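Local coordinates for iron Super-Oxide Dismutase (Plasmodium knowlesi, PDB 2AWP), which probably uses a bound iron ion to convert toxic superoxide radicals into hydrogen peroxide and molecular oxygen, at residues K96-F101 and N132-I136; P6-L12 and L24-N29; I56-S60 and N144-D148. One frame throughout, in Å; residues are numbered along the deposited sequence.

Interaction 1: K96-F101 and N132-I136; sequences KIQEDF and NKLVI
Asp100, near the end of its helix, takes the backbone N-H that opens the strand: Leu134 N donates to Asp100 OD2 over 2.8 Å, nearly straight at 167°, arriving from above the carboxylate plane. CG of Asp100 lies anti to its own carbonyl carbon (chi1 -63°), which turns the carboxylate to the strand. The other oxygen, OD1, accepts from a water that in turn accepts from Lys133 NZ, so the lysine reaches Asp100 through solvent. One turn earlier, Lys96, its chain bent at chi2, passes over Leu134, and its NZ donates to Asn132 O at 2.8 Å, almost along the C=O axis. A second water accepts from Lys96 NZ, and a long salt bridge within the helix, 3.6 Å from Lys96 NZ to Asp100 OD2, probably steadies both charges. A third water donates to Asp100 O and Leu134 O. Under this polar layer, Leu134 points at the helix: its CD1 presses tightly on Lys96 CG (3.4 Å) and also meets Ile97 CG1, while its CB lies 3.6 Å from Phe101 CE2. The axes of 96-101 and 134-136 cross at -68°, 8.4 Å apart at closest approach. Away from the iron site, helix 92-101 thus packs on strand 134-140, at one edge of the C-terminal domain's sheet within this chain and paired with 122-129; helix 185-196 meets Lys96 and Ile97, helix 104-117 Phe101 and Ile136.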
loop_
_atom_site.group_PDB
_atom_site.type_symbol
_atom_site.label_atom_id
_atom_site.label_comp_id
_atom_site.label_asym_id
_atom_site.label_seq_id
_atom_site.Cartn_x
_atom_site.Cartn_y
_atom_site.Cartn_z
ATOM N N LYS A 96 -5.298 32.438 0.869
ATOM C CA LYS A 96 -4.140 31.811 0.221
ATOM C C LYS A 96 -4.562 30.799 -0.851
ATOM O O LYS A 96 -3.952 30.732 -1.940
ATOM C CB LYS A 96 -3.231 31.121 1.265
ATOM C CG LYS A 96 -1.859 30.683 0.723
ATOM C CD LYS A 96 -0.904 31.834 0.542
ATOM C CE LYS A 96 0.398 31.351 -0.083
ATOM N NZ LYS A 96 1.203 32.463 -0.616
ATOM N N ILE A 97 -5.588 30.005 -0.545
ATOM C CA ILE A 97 -6.147 29.090 -1.536
ATOM C C ILE A 97 -6.760 29.841 -2.738
ATOM O O ILE A 97 -6.578 29.459 -3.916
ATOM C CB ILE A 97 -7.204 28.100 -0.880
ATOM C CG1 ILE A 97 -6.453 27.013 -0.080
ATOM C CG2 ILE A 97 -8.087 27.492 -1.964
ATOM C CD1 ILE A 97 -7.302 26.141 0.879
ATOM N N GLN A 98 -7.509 30.900 -2.445
ATOM C CA GLN A 98 -8.014 31.772 -3.528
ATOM C C GLN A 98 -6.858 32.219 -4.436
ATOM O O GLN A 98 -6.963 32.153 -5.654
ATOM C CB GLN A 98 -8.765 33.000 -2.965
ATOM C CG GLN A 98 -10.087 32.663 -2.282
ATOM C CD GLN A 98 -10.569 33.748 -1.335
ATOM O OE1 GLN A 98 -9.874 34.753 -1.107
ATOM N NE2 GLN A 98 -11.773 33.552 -0.771
ATOM N N GLU A 99 -5.758 32.678 -3.842
ATOM C CA GLU A 99 -4.652 33.227 -4.610
ATOM C C GLU A 99 -3.987 32.184 -5.484
ATOM O O GLU A 99 -3.656 32.439 -6.655
ATOM C CB GLU A 99 -3.608 33.835 -3.667
ATOM C CG GLU A 99 -4.066 35.099 -3.003
ATOM C CD GLU A 99 -3.088 35.581 -1.940
ATOM O OE1 GLU A 99 -1.928 35.105 -1.947
ATOM O OE2 GLU A 99 -3.480 36.422 -1.099
ATOM N N ASP A 100 -3.789 30.991 -4.913
ATOM C CA ASP A 100 -2.937 29.999 -5.538
ATOM C C ASP A 100 -3.717 28.965 -6.358
ATOM O O ASP A 100 -3.145 28.324 -7.232
ATOM C CB ASP A 100 -2.010 29.355 -4.468
ATOM C CG ASP A 100 -1.054 30.371 -3.839
ATOM O OD1 ASP A 100 -0.920 31.505 -4.375
ATOM O OD2 ASP A 100 -0.456 30.064 -2.792
ATOM N N PHE A 101 -5.017 28.816 -6.100
ATOM C CA PHE A 101 -5.841 27.870 -6.881
ATOM C C PHE A 101 -7.016 28.528 -7.584
ATOM O O PHE A 101 -7.668 27.890 -8.410
ATOM C CB PHE A 101 -6.336 26.673 -6.007
ATOM C CG PHE A 101 -5.212 25.859 -5.409
ATOM C CD1 PHE A 101 -4.628 24.828 -6.126
ATOM C CD2 PHE A 101 -4.722 26.149 -4.151
ATOM C CE1 PHE A 101 -3.581 24.065 -5.591
ATOM C CE2 PHE A 101 -3.648 25.391 -3.586
ATOM C CZ PHE A 101 -3.076 24.365 -4.314
ATOM N N ASN A 132 6.921 30.040 -1.784
ATOM C CA ASN A 132 5.842 30.678 -1.001
ATOM C C ASN A 132 4.459 30.465 -1.635
ATOM O O ASN A 132 3.570 31.255 -1.400
ATOM C CB ASN A 132 6.114 32.205 -0.851
ATOM C CG ASN A 132 5.594 32.785 0.470
ATOM O OD1 ASN A 132 4.830 33.777 0.487
ATOM N ND2 ASN A 132 6.008 32.178 1.584
ATOM N N LYS A 133 4.306 29.446 -2.491
ATOM C CA LYS A 133 3.009 29.154 -3.126
ATOM C C LYS A 133 2.441 27.834 -2.621
ATOM O O LYS A 133 3.173 26.835 -2.541
ATOM C CB LYS A 133 3.128 29.036 -4.651
ATOM C CG LYS A 133 3.664 30.265 -5.396
ATOM C CD LYS A 133 2.894 31.516 -5.113
ATOM C CE LYS A 133 3.130 32.541 -6.244
ATOM N NZ LYS A 133 2.474 33.810 -5.907
ATOM N N LEU A 134 1.129 27.802 -2.367
ATOM C CA LEU A 134 0.447 26.525 -2.067
ATOM C C LEU A 134 0.390 25.638 -3.297
ATOM O O LEU A 134 -0.043 26.051 -4.362
ATOM C CB LEU A 134 -0.989 26.727 -1.546
ATOM C CG LEU A 134 -1.181 27.363 -0.166
ATOM C CD1 LEU A 134 -2.688 27.442 0.177
ATOM C CD2 LEU A 134 -0.412 26.630 0.912
ATOM N N VAL A 135 0.811 24.393 -3.134
ATOM C CA VAL A 135 0.653 23.422 -4.185
ATOM C C VAL A 135 0.185 22.080 -3.587
ATOM O O VAL A 135 0.246 21.868 -2.364
ATOM C CB VAL A 135 1.963 23.254 -4.999
ATOM C CG1 VAL A 135 2.400 24.622 -5.671
ATOM C CG2 VAL A 135 3.083 22.649 -4.142
ATOM N N ILE A 136 -0.241 21.181 -4.458
ATOM C CA ILE A 136 -0.597 19.827 -4.078
ATOM C C ILE A 136 0.537 18.898 -4.493
ATOM O O ILE A 136 1.016 18.973 -5.616
ATOM C CB ILE A 136 -1.906 19.353 -4.779
ATOM C CG1 ILE A 136 -3.105 20.154 -4.304
ATOM C CG2 ILE A 136 -2.142 17.871 -4.533
ATOM C CD1 ILE A 136 -4.283 20.107 -5.313
HETATM O O HOH W 1 1.580 34.732 1.347
HETATM O O HOH W 2 -0.721 26.634 -6.788
HETATM O O HOH W 3 -0.165 32.763 -6.602
#

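Interaction 2: P6-L12 and L24-N29; sequences PKLKYAL and LNFHYN
Leu8 sits over one face of the Tyr28 ring, and the tyrosine can be followed outward from the helix. Its CB points at the loop, and with CG anti to the backbone N (chi1 179°) the ring is carried away from the helix under the leucine. CG and CD2 sit beneath the leucine's branch point, and CD1 comes within 3.6 Å of Leu8 CD2. Leu8 CG stands over the ring centre, 3.8 Å from the centroid and only 5° off the normal, a clear CH-pi contact. Further out, CE1 and CZ come near Pro6 O, which lies at the ring edge. At the tip, OH donates to Pro6 O at 2.8 Å, from above the carbonyl plane, and touches Lys7 CA; a water accepting from Leu8 N adds a weak bond to the same hydroxyl. This extended N-terminal segment lies along the first long helix of the alpha-hairpin domain of iron/manganese superoxide dismutases. His27, the neighbour of Tyr28 in that helix, is a probable iron ligand, and Trp78 meets both rings edge-to-face. Nearer the helix start, Leu24 CD2 meets the Tyr10 ring at its edge, by CE1; the hydroxyl of Tyr10 hydrogen-bonds to Trp78 O. Leu12 CD1 packs 3.9 Å from Leu24 CB and also touches Asn29 ND2, an amide that donates in turn to Asn25 OD1 at 2.9 Å, in the carbonyl plane.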
loop_
_atom_site.group_PDB
_atom_site.type_symbol
_atom_site.label_atom_id
_atom_site.label_comp_id
_atom_site.label_asym_id
_atom_site.label_seq_id
_atom_site.Cartn_x
_atom_site.Cartn_y
_atom_site.Cartn_z
ATOM N N PRO A 6 1.635 10.677 20.202
ATOM C CA PRO A 6 0.802 11.798 20.610
ATOM C C PRO A 6 -0.654 11.442 20.598
ATOM O O PRO A 6 -1.111 10.701 19.723
ATOM C CB PRO A 6 1.100 12.873 19.554
ATOM C CG PRO A 6 2.434 12.514 19.038
ATOM C CD PRO A 6 2.385 10.990 18.973
ATOM N N LYS A 7 -1.380 11.961 21.581
ATOM C CA LYS A 7 -2.830 11.780 21.654
ATOM C C LYS A 7 -3.553 12.393 20.459
ATOM O O LYS A 7 -3.141 13.431 19.916
ATOM C CB LYS A 7 -3.375 12.401 22.957
ATOM C CG LYS A 7 -2.984 11.654 24.227
ATOM C CD LYS A 7 -3.709 10.318 24.275
ATOM C CE LYS A 7 -3.559 9.626 25.618
ATOM N NZ LYS A 7 -4.707 8.694 25.881
ATOM N N LEU A 8 -4.639 11.737 20.065
ATOM C CA LEU A 8 -5.683 12.365 19.249
ATOM C C LEU A 8 -6.306 13.534 20.006
ATOM O O LEU A 8 -6.487 13.473 21.225
ATOM C CB LEU A 8 -6.783 11.359 18.906
ATOM C CG LEU A 8 -6.492 10.089 18.090
ATOM C CD1 LEU A 8 -7.753 9.296 17.938
ATOM C CD2 LEU A 8 -5.914 10.364 16.694
ATOM N N LYS A 9 -6.697 14.571 19.265
ATOM C CA LYS A 9 -7.279 15.759 19.868
ATOM C C LYS A 9 -8.796 15.672 20.024
ATOM O O LYS A 9 -9.467 16.682 20.286
ATOM C CB LYS A 9 -6.860 16.981 19.037
ATOM C CG LYS A 9 -5.326 17.213 19.140
ATOM C CD LYS A 9 -4.850 18.326 18.223
ATOM C CE LYS A 9 -3.468 18.787 18.672
ATOM N NZ LYS A 9 -2.464 17.732 18.423
ATOM N N TYR A 10 -9.319 14.469 19.820
ATOM C CA TYR A 10 -10.740 14.192 19.775
ATOM C C TYR A 10 -10.959 12.698 20.044
ATOM O O TYR A 10 -10.018 11.874 20.017
ATOM C CB TYR A 10 -11.357 14.574 18.398
ATOM C CG TYR A 10 -10.504 14.202 17.190
ATOM C CD1 TYR A 10 -10.390 12.862 16.759
ATOM C CD2 TYR A 10 -9.788 15.179 16.495
ATOM C CE1 TYR A 10 -9.590 12.512 15.665
ATOM C CE2 TYR A 10 -8.985 14.844 15.402
ATOM C CZ TYR A 10 -8.903 13.504 14.985
ATOM O OH TYR A 10 -8.131 13.161 13.914
ATOM N N ALA A 11 -12.218 12.360 20.283
ATOM C CA ALA A 11 -12.620 10.995 20.574
ATOM C C ALA A 11 -12.503 10.094 19.328
ATOM O O ALA A 11 -12.522 10.569 18.172
ATOM C CB ALA A 11 -14.055 10.977 21.131
ATOM N N LEU A 12 -12.388 8.798 19.594
ATOM C CA LEU A 12 -12.190 7.778 18.584
ATOM C C LEU A 12 -13.348 7.724 17.604
ATOM O O LEU A 12 -13.170 7.331 16.466
ATOM C CB LEU A 12 -12.016 6.418 19.288
ATOM C CG LEU A 12 -11.097 5.376 18.695
ATOM C CD1 LEU A 12 -9.657 5.865 18.690
ATOM C CD2 LEU A 12 -11.231 4.117 19.517
ATOM N N LEU A 24 -10.606 4.389 13.183
ATOM C CA LEU A 24 -9.728 5.077 14.127
ATOM C C LEU A 24 -9.103 4.090 15.091
ATOM O O LEU A 24 -7.918 4.186 15.361
ATOM C CB LEU A 24 -10.443 6.232 14.863
ATOM C CG LEU A 24 -10.167 7.596 14.193
ATOM C CD1 LEU A 24 -10.657 7.563 12.737
ATOM C CD2 LEU A 24 -10.807 8.733 14.950
ATOM N N ASN A 25 -9.881 3.126 15.583
ATOM C CA ASN A 25 -9.319 2.093 16.482
ATOM C C ASN A 25 -8.115 1.352 15.859
ATOM O O ASN A 25 -7.016 1.359 16.423
ATOM C CB ASN A 25 -10.398 1.111 17.003
ATOM C CG ASN A 25 -9.945 0.347 18.256
ATOM O OD1 ASN A 25 -9.037 0.797 18.980
ATOM N ND2 ASN A 25 -10.572 -0.806 18.520
ATOM N N PHE A 26 -8.297 0.760 14.691
ATOM C CA PHE A 26 -7.173 0.074 14.024
ATOM C C PHE A 26 -6.041 1.027 13.577
ATOM O O PHE A 26 -4.856 0.773 13.814
ATOM C CB PHE A 26 -7.677 -0.806 12.852
ATOM C CG PHE A 26 -8.400 -2.054 13.288
ATOM C CD1 PHE A 26 -7.695 -3.200 13.614
ATOM C CD2 PHE A 26 -9.794 -2.068 13.417
ATOM C CE1 PHE A 26 -8.360 -4.368 14.057
ATOM C CE2 PHE A 26 -10.485 -3.231 13.864
ATOM C CZ PHE A 26 -9.761 -4.392 14.179
ATOM N N HIS A 27 -6.427 2.142 12.971
ATOM C CA HIS A 27 -5.491 3.044 12.335
ATOM C C HIS A 27 -4.621 3.717 13.394
ATOM O O HIS A 27 -3.387 3.694 13.286
ATOM C CB HIS A 27 -6.272 4.068 11.519
ATOM C CG HIS A 27 -5.491 4.714 10.413
ATOM N ND1 HIS A 27 -6.090 5.522 9.474
ATOM C CD2 HIS A 27 -4.177 4.672 10.085
ATOM C CE1 HIS A 27 -5.182 5.977 8.635
ATOM N NE2 HIS A 27 -4.019 5.489 8.993
ATOM N N TYR A 28 -5.254 4.221 14.451
ATOM C CA TYR A 28 -4.504 4.881 15.539
ATOM C C TYR A 28 -3.897 3.907 16.566
ATOM O O TYR A 28 -2.702 3.957 16.838
ATOM C CB TYR A 28 -5.374 5.936 16.239
ATOM C CG TYR A 28 -4.676 6.642 17.383
ATOM C CD1 TYR A 28 -3.658 7.567 17.133
ATOM C CD2 TYR A 28 -5.010 6.351 18.721
ATOM C CE1 TYR A 28 -2.995 8.249 18.195
ATOM C CE2 TYR A 28 -4.354 7.008 19.789
ATOM C CZ TYR A 28 -3.360 7.959 19.517
ATOM O OH TYR A 28 -2.705 8.608 20.560
ATOM N N ASN A 29 -4.718 3.023 17.126
ATOM C CA ASN A 29 -4.258 2.136 18.210
ATOM C C ASN A 29 -3.450 0.932 17.734
ATOM O O ASN A 29 -2.663 0.374 18.499
ATOM C CB ASN A 29 -5.444 1.685 19.096
ATOM C CG ASN A 29 -6.008 2.818 19.960
ATOM O OD1 ASN A 29 -5.276 3.573 20.621
ATOM N ND2 ASN A 29 -7.341 2.933 19.967
HETATM O O HOH W 4 -5.743 9.582 21.982
#

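Interaction 3: I56-S60 and N144-D148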
loop_
_atom_site.group_PDB
_atom_site.type_symbol
_atom_site.label_atom_id
_atom_site.label_comp_id
_atom_site.label_asym_id
_atom_site.label_seq_id
_atom_site.Cartn_x
_atom_site.Cartn_y
_atom_site.Cartn_z
ATOM N N ILE A 56 15.134 12.431 13.451
ATOM C CA ILE A 56 15.265 11.050 12.957
ATOM C C ILE A 56 14.753 10.948 11.521
ATOM O O ILE A 56 15.468 10.459 10.642
ATOM C CB ILE A 56 14.558 10.011 13.880
ATOM C CG1 ILE A 56 15.284 9.932 15.232
ATOM C CG2 ILE A 56 14.625 8.604 13.243
ATOM C CD1 ILE A 56 14.436 9.369 16.356
ATOM N N MET A 57 13.533 11.447 11.291
ATOM C CA MET A 57 12.906 11.463 9.966
ATOM C C MET A 57 13.807 12.121 8.896
ATOM O O MET A 57 14.024 11.565 7.794
ATOM C CB MET A 57 11.571 12.188 10.090
ATOM C CG MET A 57 10.757 12.286 8.855
ATOM S SD MET A 57 9.212 13.064 9.323
ATOM C CE MET A 57 9.561 14.845 9.224
ATOM N N LYS A 58 14.334 13.297 9.231
ATOM C CA LYS A 58 15.224 14.038 8.332
ATOM C C LYS A 58 16.585 13.381 8.113
ATOM O O LYS A 58 17.216 13.586 7.071
ATOM C CB LYS A 58 15.412 15.478 8.826
ATOM C CG LYS A 58 14.199 16.372 8.556
ATOM C CD LYS A 58 14.198 17.698 9.328
ATOM C CE LYS A 58 15.176 18.736 8.738
ATOM N NZ LYS A 58 15.060 18.971 7.230
ATOM N N GLU A 59 17.047 12.578 9.063
ATOM C CA GLU A 59 18.409 12.047 8.971
ATOM C C GLU A 59 18.590 10.541 8.755
ATOM O O GLU A 59 19.722 10.083 8.665
ATOM C CB GLU A 59 19.206 12.444 10.207
ATOM C CG GLU A 59 19.284 13.928 10.447
ATOM C CD GLU A 59 19.820 14.265 11.841
ATOM O OE1 GLU A 59 20.676 13.527 12.355
ATOM O OE2 GLU A 59 19.362 15.266 12.424
ATOM N N SER A 60 17.510 9.767 8.731
ATOM C CA SER A 60 17.619 8.302 8.607
ATOM C C SER A 60 17.198 7.781 7.227
ATOM O O SER A 60 16.744 8.540 6.382
ATOM C CB SER A 60 16.745 7.639 9.651
ATOM O OG SER A 60 15.404 8.064 9.481
ATOM N N ASN A 144 7.586 12.106 2.818
ATOM C CA ASN A 144 6.891 13.382 3.008
ATOM C C ASN A 144 7.697 14.579 2.499
ATOM O O ASN A 144 8.906 14.457 2.225
ATOM C CB ASN A 144 6.396 13.552 4.452
ATOM C CG ASN A 144 7.533 13.643 5.468
ATOM O OD1 ASN A 144 8.495 14.409 5.292
ATOM N ND2 ASN A 144 7.407 12.890 6.547
ATOM N N PRO A 145 7.027 15.714 2.314
ATOM C CA PRO A 145 7.714 16.911 1.791
ATOM C C PRO A 145 8.887 17.480 2.646
ATOM O O PRO A 145 9.726 18.178 2.110
ATOM C CB PRO A 145 6.569 17.941 1.643
ATOM C CG PRO A 145 5.300 17.066 1.509
ATOM C CD PRO A 145 5.582 15.948 2.496
ATOM N N ILE A 146 8.912 17.230 3.957
ATOM C CA ILE A 146 10.028 17.674 4.803
ATOM C C ILE A 146 11.297 16.914 4.425
ATOM O O ILE A 146 12.352 17.526 4.180
ATOM C CB ILE A 146 9.709 17.535 6.306
ATOM C CG1 ILE A 146 8.547 18.469 6.678
ATOM C CG2 ILE A 146 10.958 17.832 7.187
ATOM C CD1 ILE A 146 8.022 18.273 8.083
ATOM N N LYS A 147 11.187 15.584 4.352
ATOM C CA LYS A 147 12.286 14.755 3.888
ATOM C C LYS A 147 12.683 15.148 2.484
ATOM O O LYS A 147 13.860 15.358 2.225
ATOM C CB LYS A 147 11.949 13.259 3.959
ATOM C CG LYS A 147 13.101 12.355 3.593
ATOM C CD LYS A 147 14.283 12.586 4.517
ATOM C CE LYS A 147 15.447 11.684 4.220
ATOM N NZ LYS A 147 15.863 10.975 5.476
ATOM N N ASP A 148 11.714 15.275 1.586
ATOM C CA ASP A 148 12.014 15.639 0.195
ATOM C C ASP A 148 12.487 17.089 0.037
ATOM O O ASP A 148 13.000 17.449 -1.020
ATOM C CB ASP A 148 10.772 15.432 -0.690
ATOM C CG ASP A 148 10.285 13.970 -0.717
ATOM O OD1 ASP A 148 11.028 13.041 -0.298
ATOM O OD2 ASP A 148 9.149 13.749 -1.193
HETATM O O HOH W 5 15.158 17.073 5.110
#
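Lys147 of the C-terminal domain drives its ammonium into the carbonyls at the C-terminal end of helix 53-59 of the alpha-hairpin domain, tying the two domains together. NZ donates to Ser60 O at 2.7 Å, in the carbonyl plane, and to Met57 O at 3.0 Å; a third bond, to Lys58 O, is weak. A positive charge here would probably be favoured by the helix dipole. CG anti to the backbone N (chi1 -175°) and bends at chi2 and chi4 carry CD and CE close to Met57 O. At the start of the weakly bonded helix 145-148, Asn144 takes the N-cap position: its OD1 accepts from Lys147 N at 3.1 Å, nearly straight at 174°, and more weakly from Ile146 N. The amide's ND2 donates to Asn73 OD1 and makes a weak bond to Met57 SD at 3.3 Å. A water accepting from Lys58 NZ and donating to Ile146 O bridges the two segments. Met57 CE rests against Ile146 CG2 and CD1, while Lys58 CG lies 3.8 Å from Ile146 CG2. Helix 62-79 meets both segments, Phe65 on Ser60 and Lys147, Trp72 on Ile146, and strands 122-129 and 151-158 back helix 145-148 through Trp125 and Pro153.

Interaction 2 comes first along the chain and closes within the N-terminal hairpin domain, before interaction 3 opens. The loop closed by interaction 3 encloses interaction 1, which lies wholly in the C-terminal domain. Centres of interactions 1 and 2 are about 30 Å apart, on opposite sides of the chain's centre; interaction 3 lies about 23 Å from the first and about 24 Å from the second, centre to centre, and none touch. Strand 134-140 of interaction 1 leads on to helix 145-148 of interaction 3, and helix 21-43 of interaction 2 is followed by helix 53-59 of interaction 3. Of the three, only interaction 3 ties the two domains; the others each hold together parts of one, interaction 2 including a probable iron ligand.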